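Local coordinates for cytoplasmic export protein 1 (Saccharomyces cerevisiae, PDB 3VWA) that takes part in nuclear tRNA export, binding tRNA and possibly collecting it from export receptors at the nuclear pore to pass on to the translation machinery, at residues G112-L117 / P239-Y244; S263-L268 / E274-L279. All blocks are in the same frame, centred on the assembly; numbering follows the deposited sequence.

Contact 1: G112-L117 / P239-Y244; sequences GISQLL and PLINFY
S114 and Q115, on helix 106-122 of the kinase-like domain, face I241 and Y244 on helix 239-248 in a sparse helix-helix contact whose backbones come no nearer than 7.6 Å between the CA atoms of S114 and I241. The small S114 suits this nearest approach, while Q115 reaches Y244 to one side of it. Q115 does so with its amide: CG stands beside the backbone N (chi1 -71°) and the chain runs on extended, which carries NE2 over one face of the Y244 ring. NE2 lies 3.4 Å above the ring plane, displaced toward the rim, and comes within 3.5 Å of Y244 CZ. The amide is not stacked flat, since its plane and that of the ring are 61° apart. Q115 OE1 is hydrogen-bonded to W144 N, which probably helps hold the amide with NE2 toward the ring. An aromatic side chain is long enough to cross between the helices, and it gives NE2 a flat apolar surface; Y244 also packs on L111 of helix 106-122. With an alanine here the ring would be gone, which would probably leave NE2 without its aromatic neighbour and open a gap beside L111. One turn back along helix 239-248 is I241. S114 OG is hydrogen-bonded to L111 O in its own helix, and it touches I241 CG1 at 4.1 Å in plain van der Waals contact.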
# COMPACT_ATOMS: atom_id res chain seq x y z
N GLY A 112 0.59 14.49 13.88
CA GLY A 112 2.06 14.55 13.95
C GLY A 112 2.52 15.53 15.00
O GLY A 112 3.42 15.28 15.80
N ILE A 113 1.83 16.66 15.04
CA ILE A 113 2.14 17.67 16.08
C ILE A 113 1.97 17.07 17.46
O ILE A 113 2.77 17.34 18.35
CB ILE A 113 1.22 18.89 15.92
CG1 ILE A 113 1.71 19.71 14.71
CG2 ILE A 113 1.23 19.76 17.16
CD1 ILE A 113 0.71 20.80 14.31
N SER A 114 0.94 16.25 17.64
CA SER A 114 0.72 15.58 18.94
C SER A 114 1.87 14.58 19.27
O SER A 114 2.24 14.42 20.45
CB SER A 114 -0.66 14.92 19.02
OG SER A 114 -0.76 13.67 18.34
N GLN A 115 2.48 13.98 18.25
CA GLN A 115 3.60 13.09 18.49
C GLN A 115 4.84 13.89 18.90
O GLN A 115 5.58 13.46 19.78
CB GLN A 115 3.86 12.23 17.25
CG GLN A 115 2.79 11.18 17.01
CD GLN A 115 2.71 10.75 15.57
OE1 GLN A 115 3.39 11.31 14.70
NE2 GLN A 115 1.89 9.73 15.30
N LEU A 116 5.02 15.08 18.31
CA LEU A 116 6.16 15.93 18.64
C LEU A 116 6.02 16.47 20.07
O LEU A 116 7.01 16.60 20.78
CB LEU A 116 6.25 17.10 17.64
CG LEU A 116 6.57 16.79 16.19
CD1 LEU A 116 6.75 18.12 15.48
CD2 LEU A 116 7.86 15.99 16.03
N LEU A 117 4.78 16.75 20.48
CA LEU A 117 4.49 17.20 21.82
C LEU A 117 4.75 16.12 22.88
O LEU A 117 5.25 16.42 23.95
CB LEU A 117 3.06 17.77 21.90
CG LEU A 117 2.89 19.10 21.12
CD1 LEU A 117 1.42 19.45 20.88
CD2 LEU A 117 3.51 20.29 21.87
N PRO A 239 -10.23 12.37 15.26
CA PRO A 239 -10.42 10.94 15.36
C PRO A 239 -9.09 10.18 15.16
O PRO A 239 -8.99 9.03 15.56
CB PRO A 239 -11.37 10.62 14.20
CG PRO A 239 -11.17 11.74 13.21
CD PRO A 239 -10.75 12.93 13.99
N LEU A 240 -8.11 10.79 14.53
CA LEU A 240 -6.83 10.10 14.37
C LEU A 240 -6.04 10.18 15.69
O LEU A 240 -5.38 9.26 16.04
CB LEU A 240 -6.03 10.67 13.21
CG LEU A 240 -6.58 10.33 11.82
CD1 LEU A 240 -5.62 10.79 10.73
CD2 LEU A 240 -6.90 8.84 11.65
N ILE A 241 -6.16 11.27 16.43
CA ILE A 241 -5.46 11.35 17.70
C ILE A 241 -5.90 10.20 18.64
O ILE A 241 -5.06 9.48 19.21
CB ILE A 241 -5.64 12.73 18.34
CG1 ILE A 241 -4.83 13.75 17.54
CG2 ILE A 241 -5.17 12.71 19.80
CD1 ILE A 241 -4.83 15.13 18.12
N ASN A 242 -7.22 10.02 18.76
CA ASN A 242 -7.76 8.92 19.56
C ASN A 242 -7.43 7.55 18.97
O ASN A 242 -7.09 6.61 19.67
CB ASN A 242 -9.28 9.05 19.71
CG ASN A 242 -9.69 10.35 20.42
OD1 ASN A 242 -9.94 11.38 19.78
ND2 ASN A 242 -9.73 10.31 21.77
N PHE A 243 -7.56 7.39 17.67
CA PHE A 243 -7.34 6.07 17.13
C PHE A 243 -5.86 5.60 17.32
O PHE A 243 -5.59 4.44 17.64
CB PHE A 243 -7.84 5.98 15.71
CG PHE A 243 -7.52 4.70 15.05
CD1 PHE A 243 -8.20 3.54 15.40
CD2 PHE A 243 -6.47 4.62 14.16
CE1 PHE A 243 -7.86 2.36 14.82
CE2 PHE A 243 -6.14 3.44 13.54
CZ PHE A 243 -6.84 2.30 13.88
N TYR A 244 -4.94 6.54 17.17
CA TYR A 244 -3.57 6.30 17.31
C TYR A 244 -3.23 5.81 18.75
O TYR A 244 -2.46 4.93 18.93
CB TYR A 244 -2.83 7.58 16.96
CG TYR A 244 -1.36 7.52 17.26
CD1 TYR A 244 -0.50 6.73 16.47
CD2 TYR A 244 -0.83 8.21 18.33
CE1 TYR A 244 0.84 6.65 16.74
CE2 TYR A 244 0.53 8.16 18.61
CZ TYR A 244 1.34 7.35 17.79
OH TYR A 244 2.68 7.29 18.01

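Contact 2: S263-L268 / E274-L279; sequences SNLENL and EIFRNL
L268 and I275, 8.0 Å apart at their CA atoms, mark the closest backbone approach where the chain leaves helix 255-271, doubles back through a short 3-10 segment and lays I275 and F276 against the helix it has just left. The hydrogen bond from R277 N to E274 O closes this turn. F276 and L268 carry most of the contact. L268 C lies in the ring plane at the edge, 3.8 Å from F276 CE2, while L268 CB is 3.8 Å from F276 CZ. From the preceding turn of the helix, L265 approaches the ring obliquely, its CD1 3.7 Å from F276 CZ; having CG anti to the backbone N (chi1 165°) swings this branch to the ring. Two leucines three residues apart thus present one apolar surface, and the end of the flat phenylalanine ring, CZ, lies between L265 CD1 and L268 CB. I275 adds a smaller touch, CD1 to L268 CD2 at 4.1 Å, the two side chains crossing at about a right angle. Its CG1 also rests over one face of the F276 ring, 3.7 Å above the plane, and probably limits how the ring can tilt. Around this apolar cluster, F276 packs on I284 of helix 283-303, L265 on I288 of that helix and F243 of helix 239-248, and L268 on P239, so that the turn is wedged among three helices.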
# COMPACT_ATOMS: atom_id res chain seq x y z
N SER A 263 -12.45 -2.90 14.87
CA SER A 263 -13.82 -2.42 14.66
C SER A 263 -13.97 -0.90 14.60
O SER A 263 -14.75 -0.35 13.77
CB SER A 263 -14.73 -3.00 15.72
OG SER A 263 -14.73 -4.39 15.46
N ASN A 264 -13.21 -0.22 15.44
CA ASN A 264 -13.15 1.24 15.39
C ASN A 264 -12.50 1.69 14.08
O ASN A 264 -12.98 2.64 13.42
CB ASN A 264 -12.37 1.78 16.58
CG ASN A 264 -13.20 1.79 17.82
OD1 ASN A 264 -14.42 1.69 17.73
ND2 ASN A 264 -12.55 1.93 19.00
N LEU A 265 -11.46 0.97 13.66
CA LEU A 265 -10.79 1.29 12.41
C LEU A 265 -11.77 1.15 11.27
O LEU A 265 -11.85 2.03 10.41
CB LEU A 265 -9.57 0.43 12.19
CG LEU A 265 -8.93 0.36 10.78
CD1 LEU A 265 -8.49 1.75 10.33
CD2 LEU A 265 -7.73 -0.59 10.79
N GLU A 266 -12.52 0.06 11.26
CA GLU A 266 -13.50 -0.14 10.22
C GLU A 266 -14.57 0.96 10.12
O GLU A 266 -15.02 1.25 9.02
CB GLU A 266 -14.23 -1.47 10.42
CG GLU A 266 -15.31 -1.83 9.37
CD GLU A 266 -16.30 -2.89 9.90
OE1 GLU A 266 -16.08 -3.41 11.02
OE2 GLU A 266 -17.31 -3.19 9.24
N ASN A 267 -15.04 1.50 11.25
CA ASN A 267 -16.16 2.47 11.23
C ASN A 267 -15.69 3.82 10.71
O ASN A 267 -16.43 4.53 10.01
CB ASN A 267 -16.76 2.70 12.59
CG ASN A 267 -17.76 1.64 12.97
OD1 ASN A 267 -17.76 1.20 14.12
ND2 ASN A 267 -18.64 1.25 12.03
N LEU A 268 -14.50 4.18 11.13
CA LEU A 268 -13.82 5.33 10.57
C LEU A 268 -13.53 5.22 9.07
O LEU A 268 -13.60 6.23 8.34
CB LEU A 268 -12.48 5.48 11.25
CG LEU A 268 -12.42 5.94 12.69
CD1 LEU A 268 -10.95 5.88 13.08
CD2 LEU A 268 -13.00 7.37 12.87
N GLU A 274 -11.77 9.60 3.99
CA GLU A 274 -10.76 10.65 3.66
C GLU A 274 -9.71 10.82 4.75
O GLU A 274 -8.56 11.29 4.51
CB GLU A 274 -11.47 12.03 3.31
CG GLU A 274 -12.23 12.76 4.44
CD GLU A 274 -13.50 12.06 4.96
OE1 GLU A 274 -13.96 11.06 4.37
OE2 GLU A 274 -14.11 12.51 5.98
N ILE A 275 -10.03 10.43 5.98
CA ILE A 275 -9.08 10.73 7.03
C ILE A 275 -7.82 9.83 6.91
O ILE A 275 -6.81 10.13 7.47
CB ILE A 275 -9.66 10.69 8.45
CG1 ILE A 275 -9.90 9.20 8.87
CG2 ILE A 275 -10.90 11.64 8.58
CD1 ILE A 275 -10.31 9.07 10.32
N PHE A 276 -7.87 8.82 6.09
CA PHE A 276 -6.70 7.97 5.89
C PHE A 276 -5.95 8.33 4.60
O PHE A 276 -5.05 7.58 4.16
CB PHE A 276 -7.16 6.50 5.86
CG PHE A 276 -7.83 6.07 7.12
CD1 PHE A 276 -7.09 5.87 8.28
CD2 PHE A 276 -9.21 5.90 7.17
CE1 PHE A 276 -7.72 5.49 9.47
CE2 PHE A 276 -9.85 5.49 8.33
CZ PHE A 276 -9.11 5.28 9.49
N ARG A 277 -6.24 9.49 4.01
CA ARG A 277 -5.52 9.87 2.76
C ARG A 277 -4.64 11.02 3.08
O ARG A 277 -4.94 11.75 4.01
CB ARG A 277 -6.49 10.35 1.68
CG ARG A 277 -7.36 9.27 1.11
CD ARG A 277 -8.10 9.70 -0.15
NE ARG A 277 -8.85 8.53 -0.60
CZ ARG A 277 -10.17 8.45 -0.63
NH1 ARG A 277 -10.77 7.32 -1.02
NH2 ARG A 277 -10.91 9.53 -0.29
N ASN A 278 -3.56 11.18 2.32
CA ASN A 278 -2.63 12.31 2.48
C ASN A 278 -2.00 12.28 3.87
O ASN A 278 -1.71 13.33 4.43
CB ASN A 278 -3.33 13.65 2.27
CG ASN A 278 -3.89 13.79 0.87
OD1 ASN A 278 -5.08 13.83 0.69
ND2 ASN A 278 -3.02 13.77 -0.13
N LEU A 279 -1.81 11.08 4.41
CA LEU A 279 -1.04 10.97 5.66
C LEU A 279 0.45 10.77 5.39
O LEU A 279 0.83 10.27 4.32
CB LEU A 279 -1.59 9.79 6.44
CG LEU A 279 -3.01 9.95 6.95
CD1 LEU A 279 -3.46 8.65 7.60
CD2 LEU A 279 -3.04 11.08 7.97

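Overall arrangement
Along the chain, helix 106-122 of the kinase-like domain comes first, and contact 1 closes a long excursion of 121 residues when helix 239-248 returns to it. Contact 2 then closes a tight return, only five residues separating its two segments. The two are in series, neither nested nor crossed, with centres 14 Å apart. They touch through helix 239-248: L240 CD1 lies 3.5 Å from I275 O, and F243 CE1 is 3.7 Å from L265 CB. Since N105 ND2 is also hydrogen-bonded to I275 O and R277 O, the start of helix 106-122 in the kinase-like domain is tied to the segment leading into helix 283-303, ahead of the C-terminal HEAT repeats.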